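Local coordinates for protein precorrin-3 methylase (Rhodobacter capsulatus, PDB 3NUT) that probably methylates a precorrin intermediate of the cobalamin (vitamin B12) pathway, using S-adenosyl-L-methionine as methyl donor, at residues 161-173 and 220-234. Residues are numbered along the deposited sequence; the frame is centred on the assembly and turned at random.
Sequences RGDFAMAFYNPRS and PEMADMRTVVLVGNA. With SAH (S-adenosyl-L-homocysteine), chain E.
With CG anti to its carbonyl carbon, F168 swings its ring obliquely across V229 and V231, CE2 coming 3.4 Å from V231 CG2 while CD2 rests on V229 CB. D163 instead sets CG anti to the backbone N (chi1 -169°), which carries its carboxylate to A234: the syn lone pair of D163 OD1 takes A234 N at 3.0 Å. With an alanine at D163 the acceptor is gone, which is likely to leave the A234 amide without this mate. Beyond this bond, strands 165-169 and 227-231 run antiparallel (167° between their directions, axes 4.5 Å apart), paired inside the mixed sheet of the tetrapyrrole methylase fold. M166 and V231 exchange two N-H...O bonds, M166 N to V231 O being 2.6 Å and in the carbonyl plane; F168 and V229 form the next hydrogen-bonded pair. M166, F168, V229 and V231 share one face, which helix 179-190 meets through L187 on M166. Where the strands leave the pairing, they grip the ribose of S-adenosyl-L-homocysteine: N170 N donates to O2' (3.2 Å, 173° at the hydrogen), and O2' donates to T227 O at 2.5 Å. The N170 amide, held through ND2 by N141 OD1, has M225 CE lying obliquely by its OD1 at 3.1 Å.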
loop_
_atom_site.group_PDB
_atom_site.type_symbol
_atom_site.label_atom_id
_atom_site.label_comp_id
_atom_site.label_asym_id
_atom_site.label_seq_id
_atom_site.Cartn_x
_atom_site.Cartn_y
_atom_site.Cartn_z
ATOM N N ARG A 161 4.590 8.446 18.420
ATOM C CA ARG A 161 4.447 7.887 19.770
ATOM C C ARG A 161 4.041 6.425 19.770
ATOM O O ARG A 161 4.437 5.674 20.657
ATOM C CB ARG A 161 3.500 8.733 20.648
ATOM C CG ARG A 161 4.065 10.099 21.058
ATOM C CD ARG A 161 3.008 10.989 21.724
ATOM N NE ARG A 161 3.399 12.405 21.730
ATOM C CZ ARG A 161 2.614 13.406 22.141
ATOM N NH1 ARG A 161 1.388 13.160 22.575
ATOM N NH2 ARG A 161 3.042 14.659 22.096
ATOM N N GLY A 162 3.256 6.021 18.773
ATOM C CA GLY A 162 2.866 4.622 18.597
ATOM C C GLY A 162 4.009 3.822 18.010
ATOM O O GLY A 162 3.940 2.599 17.903
ATOM N N ASP A 163 5.070 4.525 17.642
ATOM C CA ASP A 163 6.259 3.910 17.061
ATOM C C ASP A 163 5.940 3.233 15.718
ATOM O O ASP A 163 6.482 2.168 15.398
ATOM C CB ASP A 163 6.932 2.923 18.032
ATOM C CG ASP A 163 8.318 2.481 17.542
ATOM O OD1 ASP A 163 9.081 3.349 17.049
ATOM O OD2 ASP A 163 8.638 1.269 17.631
ATOM N N PHE A 164 5.030 3.857 14.964
ATOM C CA PHE A 164 4.735 3.505 13.575
ATOM C C PHE A 164 5.891 3.943 12.678
ATOM O O PHE A 164 6.407 5.058 12.819
ATOM C CB PHE A 164 3.498 4.271 13.106
ATOM C CG PHE A 164 2.201 3.714 13.602
ATOM C CD1 PHE A 164 1.579 2.684 12.932
ATOM C CD2 PHE A 164 1.596 4.239 14.726
ATOM C CE1 PHE A 164 0.358 2.170 13.381
ATOM C CE2 PHE A 164 0.381 3.724 15.188
ATOM C CZ PHE A 164 -0.235 2.683 14.511
ATOM N N ALA A 165 6.264 3.096 11.730
ATOM C CA ALA A 165 7.111 3.553 10.650
ATOM C C ALA A 165 6.212 4.465 9.816
ATOM O O ALA A 165 4.982 4.412 9.952
ATOM C CB ALA A 165 7.663 2.358 9.826
ATOM N N MET A 166 6.785 5.330 8.993
ATOM C CA MET A 166 5.927 6.258 8.228
ATOM C C MET A 166 6.377 6.541 6.807
ATOM O O MET A 166 7.585 6.510 6.482
ATOM C CB MET A 166 5.764 7.609 8.927
ATOM C CG MET A 166 6.062 7.659 10.403
ATOM S SD MET A 166 6.077 9.389 10.885
ATOM C CE MET A 166 6.533 9.254 12.612
ATOM N N ALA A 167 5.406 6.875 5.976
ATOM C CA ALA A 167 5.697 7.349 4.651
ATOM C C ALA A 167 5.007 8.676 4.370
ATOM O O ALA A 167 3.815 8.849 4.640
ATOM C CB ALA A 167 5.306 6.310 3.617
ATOM N N PHE A 168 5.767 9.604 3.801
ATOM C CA PHE A 168 5.270 10.945 3.478
ATOM C C PHE A 168 5.021 11.136 1.991
ATOM O O PHE A 168 5.934 11.013 1.192
ATOM C CB PHE A 168 6.246 12.025 3.986
ATOM C CG PHE A 168 6.463 11.992 5.482
ATOM C CD1 PHE A 168 5.389 11.743 6.350
ATOM C CD2 PHE A 168 7.732 12.208 6.022
ATOM C CE1 PHE A 168 5.577 11.709 7.727
ATOM C CE2 PHE A 168 7.935 12.186 7.416
ATOM C CZ PHE A 168 6.861 11.927 8.264
ATOM N N TYR A 169 3.770 11.429 1.641
ATOM C CA TYR A 169 3.404 11.772 0.277
ATOM C C TYR A 169 3.338 13.297 0.154
ATOM O O TYR A 169 2.803 13.985 1.037
ATOM C CB TYR A 169 2.064 11.125 -0.112
ATOM C CG TYR A 169 2.109 9.620 -0.421
ATOM C CD1 TYR A 169 1.898 9.145 -1.715
ATOM C CD2 TYR A 169 2.348 8.681 0.586
ATOM C CE1 TYR A 169 1.935 7.769 -2.002
ATOM C CE2 TYR A 169 2.391 7.320 0.315
ATOM C CZ TYR A 169 2.175 6.853 -0.981
ATOM O OH TYR A 169 2.225 5.478 -1.241
ATOM N N ASN A 170 3.890 13.822 -0.935
ATOM C CA ASN A 170 3.851 15.260 -1.210
ATOM C C ASN A 170 4.634 16.016 -0.146
ATOM O O ASN A 170 4.058 16.780 0.618
ATOM C CB ASN A 170 2.397 15.745 -1.248
ATOM C CG ASN A 170 1.575 15.009 -2.257
ATOM O OD1 ASN A 170 1.879 15.029 -3.430
ATOM N ND2 ASN A 170 0.532 14.344 -1.805
ATOM N N PRO A 171 5.955 15.795 -0.081
ATOM C CA PRO A 171 6.676 16.356 1.056
ATOM C C PRO A 171 6.876 17.877 0.916
ATOM O O PRO A 171 6.638 18.613 1.882
ATOM C CB PRO A 171 8.011 15.587 1.051
ATOM C CG PRO A 171 7.979 14.666 -0.158
ATOM C CD PRO A 171 6.871 15.161 -1.046
ATOM N N ARG A 172 7.253 18.335 -0.278
ATOM C CA ARG A 172 7.478 19.758 -0.528
ATOM C C ARG A 172 6.280 20.476 -1.149
ATOM O O ARG A 172 6.102 20.450 -2.364
ATOM C CB ARG A 172 8.707 19.980 -1.418
ATOM C CG ARG A 172 9.989 19.294 -0.963
ATOM C CD ARG A 172 10.477 19.699 0.440
ATOM N NE ARG A 172 10.520 21.140 0.696
ATOM C CZ ARG A 172 11.315 22.014 0.077
ATOM N NH1 ARG A 172 12.143 21.633 -0.896
ATOM N NH2 ARG A 172 11.258 23.296 0.421
ATOM N N SER A 173 5.479 21.135 -0.308
ATOM C CA SER A 173 4.360 21.957 -0.766
ATOM C C SER A 173 4.863 23.205 -1.503
ATOM O O SER A 173 5.785 23.899 -1.048
ATOM C CB SER A 173 3.468 22.336 0.420
ATOM O OG SER A 173 2.309 23.067 0.018
ATOM N N PRO A 220 15.399 19.586 4.854
ATOM C CA PRO A 220 14.200 19.473 3.993
ATOM C C PRO A 220 14.478 19.466 2.491
ATOM O O PRO A 220 13.737 18.841 1.737
ATOM C CB PRO A 220 13.354 20.704 4.375
ATOM C CG PRO A 220 14.329 21.684 4.908
ATOM C CD PRO A 220 15.417 20.862 5.599
ATOM N N GLU A 221 15.536 20.147 2.063
ATOM C CA GLU A 221 15.868 20.223 0.645
ATOM C C GLU A 221 16.353 18.870 0.089
ATOM O O GLU A 221 16.732 18.768 -1.082
ATOM C CB GLU A 221 16.863 21.367 0.369
ATOM C CG GLU A 221 18.325 21.108 0.777
ATOM C CD GLU A 221 18.593 21.344 2.260
ATOM O OE1 GLU A 221 17.657 21.771 2.983
ATOM O OE2 GLU A 221 19.746 21.092 2.703
ATOM N N MET A 222 16.325 17.845 0.945
ATOM C CA MET A 222 16.583 16.465 0.529
ATOM C C MET A 222 15.385 15.852 -0.188
ATOM O O MET A 222 15.548 14.913 -0.957
ATOM C CB MET A 222 16.988 15.606 1.714
ATOM C CG MET A 222 18.388 15.875 2.138
ATOM S SD MET A 222 18.894 14.866 3.518
ATOM C CE MET A 222 20.610 15.409 3.649
ATOM N N ALA A 223 14.199 16.402 0.070
ATOM C CA ALA A 223 12.979 16.013 -0.611
ATOM C C ALA A 223 12.608 17.021 -1.711
ATOM O O ALA A 223 12.910 18.202 -1.583
ATOM C CB ALA A 223 11.847 15.903 0.399
ATOM N N ASP A 224 11.988 16.540 -2.795
ATOM C CA ASP A 224 11.216 17.389 -3.731
ATOM C C ASP A 224 9.872 16.729 -4.011
ATOM O O ASP A 224 9.493 15.800 -3.304
ATOM C CB ASP A 224 11.969 17.708 -5.029
ATOM C CG ASP A 224 12.741 16.524 -5.580
ATOM O OD1 ASP A 224 12.132 15.465 -5.854
ATOM O OD2 ASP A 224 13.970 16.664 -5.756
ATOM N N MET A 225 9.145 17.204 -5.019
ATOM C CA MET A 225 7.828 16.619 -5.346
ATOM C C MET A 225 7.899 15.281 -6.073
ATOM O O MET A 225 6.892 14.628 -6.272
ATOM C CB MET A 225 6.927 17.619 -6.093
ATOM C CG MET A 225 6.213 18.578 -5.130
ATOM S SD MET A 225 5.660 17.719 -3.607
ATOM C CE MET A 225 4.004 17.231 -4.135
ATOM N N ARG A 226 9.114 14.882 -6.433
ATOM C CA ARG A 226 9.411 13.616 -7.094
ATOM C C ARG A 226 9.817 12.553 -6.049
ATOM O O ARG A 226 10.443 11.530 -6.375
ATOM C CB ARG A 226 10.565 13.872 -8.083
ATOM C CG ARG A 226 10.652 12.953 -9.290
ATOM C CD ARG A 226 9.695 13.310 -10.446
ATOM N NE ARG A 226 9.549 12.151 -11.339
ATOM C CZ ARG A 226 8.667 11.152 -11.185
ATOM N NH1 ARG A 226 7.782 11.145 -10.183
ATOM N NH2 ARG A 226 8.665 10.153 -12.062
ATOM N N THR A 227 9.461 12.799 -4.787
ATOM C CA THR A 227 10.068 12.082 -3.659
ATOM C C THR A 227 9.014 11.627 -2.668
ATOM O O THR A 227 8.025 12.316 -2.432
ATOM C CB THR A 227 11.123 12.986 -2.957
ATOM O OG1 THR A 227 12.086 13.386 -3.929
ATOM C CG2 THR A 227 11.854 12.293 -1.804
ATOM N N VAL A 228 9.230 10.436 -2.122
ATOM C CA VAL A 228 8.436 9.942 -1.030
ATOM C C VAL A 228 9.432 9.656 0.104
ATOM O O VAL A 228 10.526 9.123 -0.127
ATOM C CB VAL A 228 7.559 8.708 -1.448
ATOM C CG1 VAL A 228 8.408 7.506 -1.843
ATOM C CG2 VAL A 228 6.593 8.318 -0.334
ATOM N N VAL A 229 9.062 10.031 1.315
ATOM C CA VAL A 229 9.995 9.991 2.433
ATOM C C VAL A 229 9.556 8.913 3.418
ATOM O O VAL A 229 8.425 8.933 3.938
ATOM C CB VAL A 229 10.110 11.387 3.131
ATOM C CG1 VAL A 229 11.076 11.338 4.334
ATOM C CG2 VAL A 229 10.511 12.477 2.129
ATOM N N LEU A 230 10.448 7.962 3.654
ATOM C CA LEU A 230 10.163 6.869 4.553
ATOM C C LEU A 230 10.869 7.101 5.876
ATOM O O LEU A 230 12.044 7.442 5.917
ATOM C CB LEU A 230 10.572 5.522 3.954
ATOM C CG LEU A 230 10.063 5.172 2.549
ATOM C CD1 LEU A 230 10.705 3.880 2.070
ATOM C CD2 LEU A 230 8.539 5.083 2.456
ATOM N N VAL A 231 10.118 6.937 6.951
ATOM C CA VAL A 231 10.632 7.052 8.286
ATOM C C VAL A 231 10.504 5.677 8.924
ATOM O O VAL A 231 9.416 5.112 8.952
ATOM C CB VAL A 231 9.817 8.080 9.106
ATOM C CG1 VAL A 231 10.550 8.412 10.398
ATOM C CG2 VAL A 231 9.591 9.343 8.303
ATOM N N GLY A 232 11.610 5.139 9.437
ATOM C CA GLY A 232 11.570 3.841 10.101
ATOM C C GLY A 232 10.832 3.824 11.433
ATOM O O GLY A 232 10.360 4.870 11.901
ATOM N N ASN A 233 10.684 2.627 12.006
ATOM C CA ASN A 233 10.390 2.458 13.434
ATOM C C ASN A 233 11.673 2.864 14.192
ATOM O O ASN A 233 12.712 3.158 13.579
ATOM C CB ASN A 233 10.117 0.979 13.777
ATOM C CG ASN A 233 8.844 0.433 13.158
ATOM O OD1 ASN A 233 7.735 0.620 13.680
ATOM N ND2 ASN A 233 8.995 -0.295 12.064
ATOM N N ALA A 234 11.616 2.822 15.518
ATOM C CA ALA A 234 12.831 2.909 16.334
ATOM C C ALA A 234 13.799 1.747 16.080
ATOM O O ALA A 234 15.009 1.932 16.145
ATOM C CB ALA A 234 12.477 3.001 17.834
HETATM N N SAH E . -1.956 7.867 -5.759
HETATM C CA SAH E . -0.494 8.132 -5.591
HETATM C CB SAH E . -0.255 9.269 -4.586
HETATM C CG SAH E . -0.589 10.633 -5.193
HETATM S SD SAH E . 0.183 11.991 -4.345
HETATM C C SAH E . 0.078 6.860 -5.084
HETATM O O SAH E . -0.755 6.036 -4.730
HETATM O OXT SAH E . 1.295 6.600 -5.002
HETATM C "C5'" SAH E . 1.677 12.217 -5.282
HETATM C "C4'" SAH E . 2.926 12.018 -4.400
HETATM O "O4'" SAH E . 3.239 10.620 -4.335
HETATM C "C3'" SAH E . 4.222 12.694 -4.873
HETATM O "O3'" SAH E . 4.427 14.012 -4.346
HETATM C "C2'" SAH E . 5.303 11.784 -4.329
HETATM O "O2'" SAH E . 5.555 12.026 -2.929
HETATM C "C1'" SAH E . 4.657 10.416 -4.427
HETATM N N9 SAH E . 5.030 9.721 -5.682
HETATM C C8 SAH E . 4.222 9.421 -6.719
HETATM N N7 SAH E . 4.925 8.759 -7.688
HETATM C C5 SAH E . 6.210 8.626 -7.274
HETATM C C6 SAH E . 7.481 8.029 -7.789
HETATM N N6 SAH E . 7.552 7.414 -8.998
HETATM N N1 SAH E . 8.597 8.120 -7.024
HETATM C C2 SAH E . 8.569 8.728 -5.819
HETATM N N3 SAH E . 7.452 9.287 -5.297
HETATM C C4 SAH E . 6.266 9.273 -5.959
#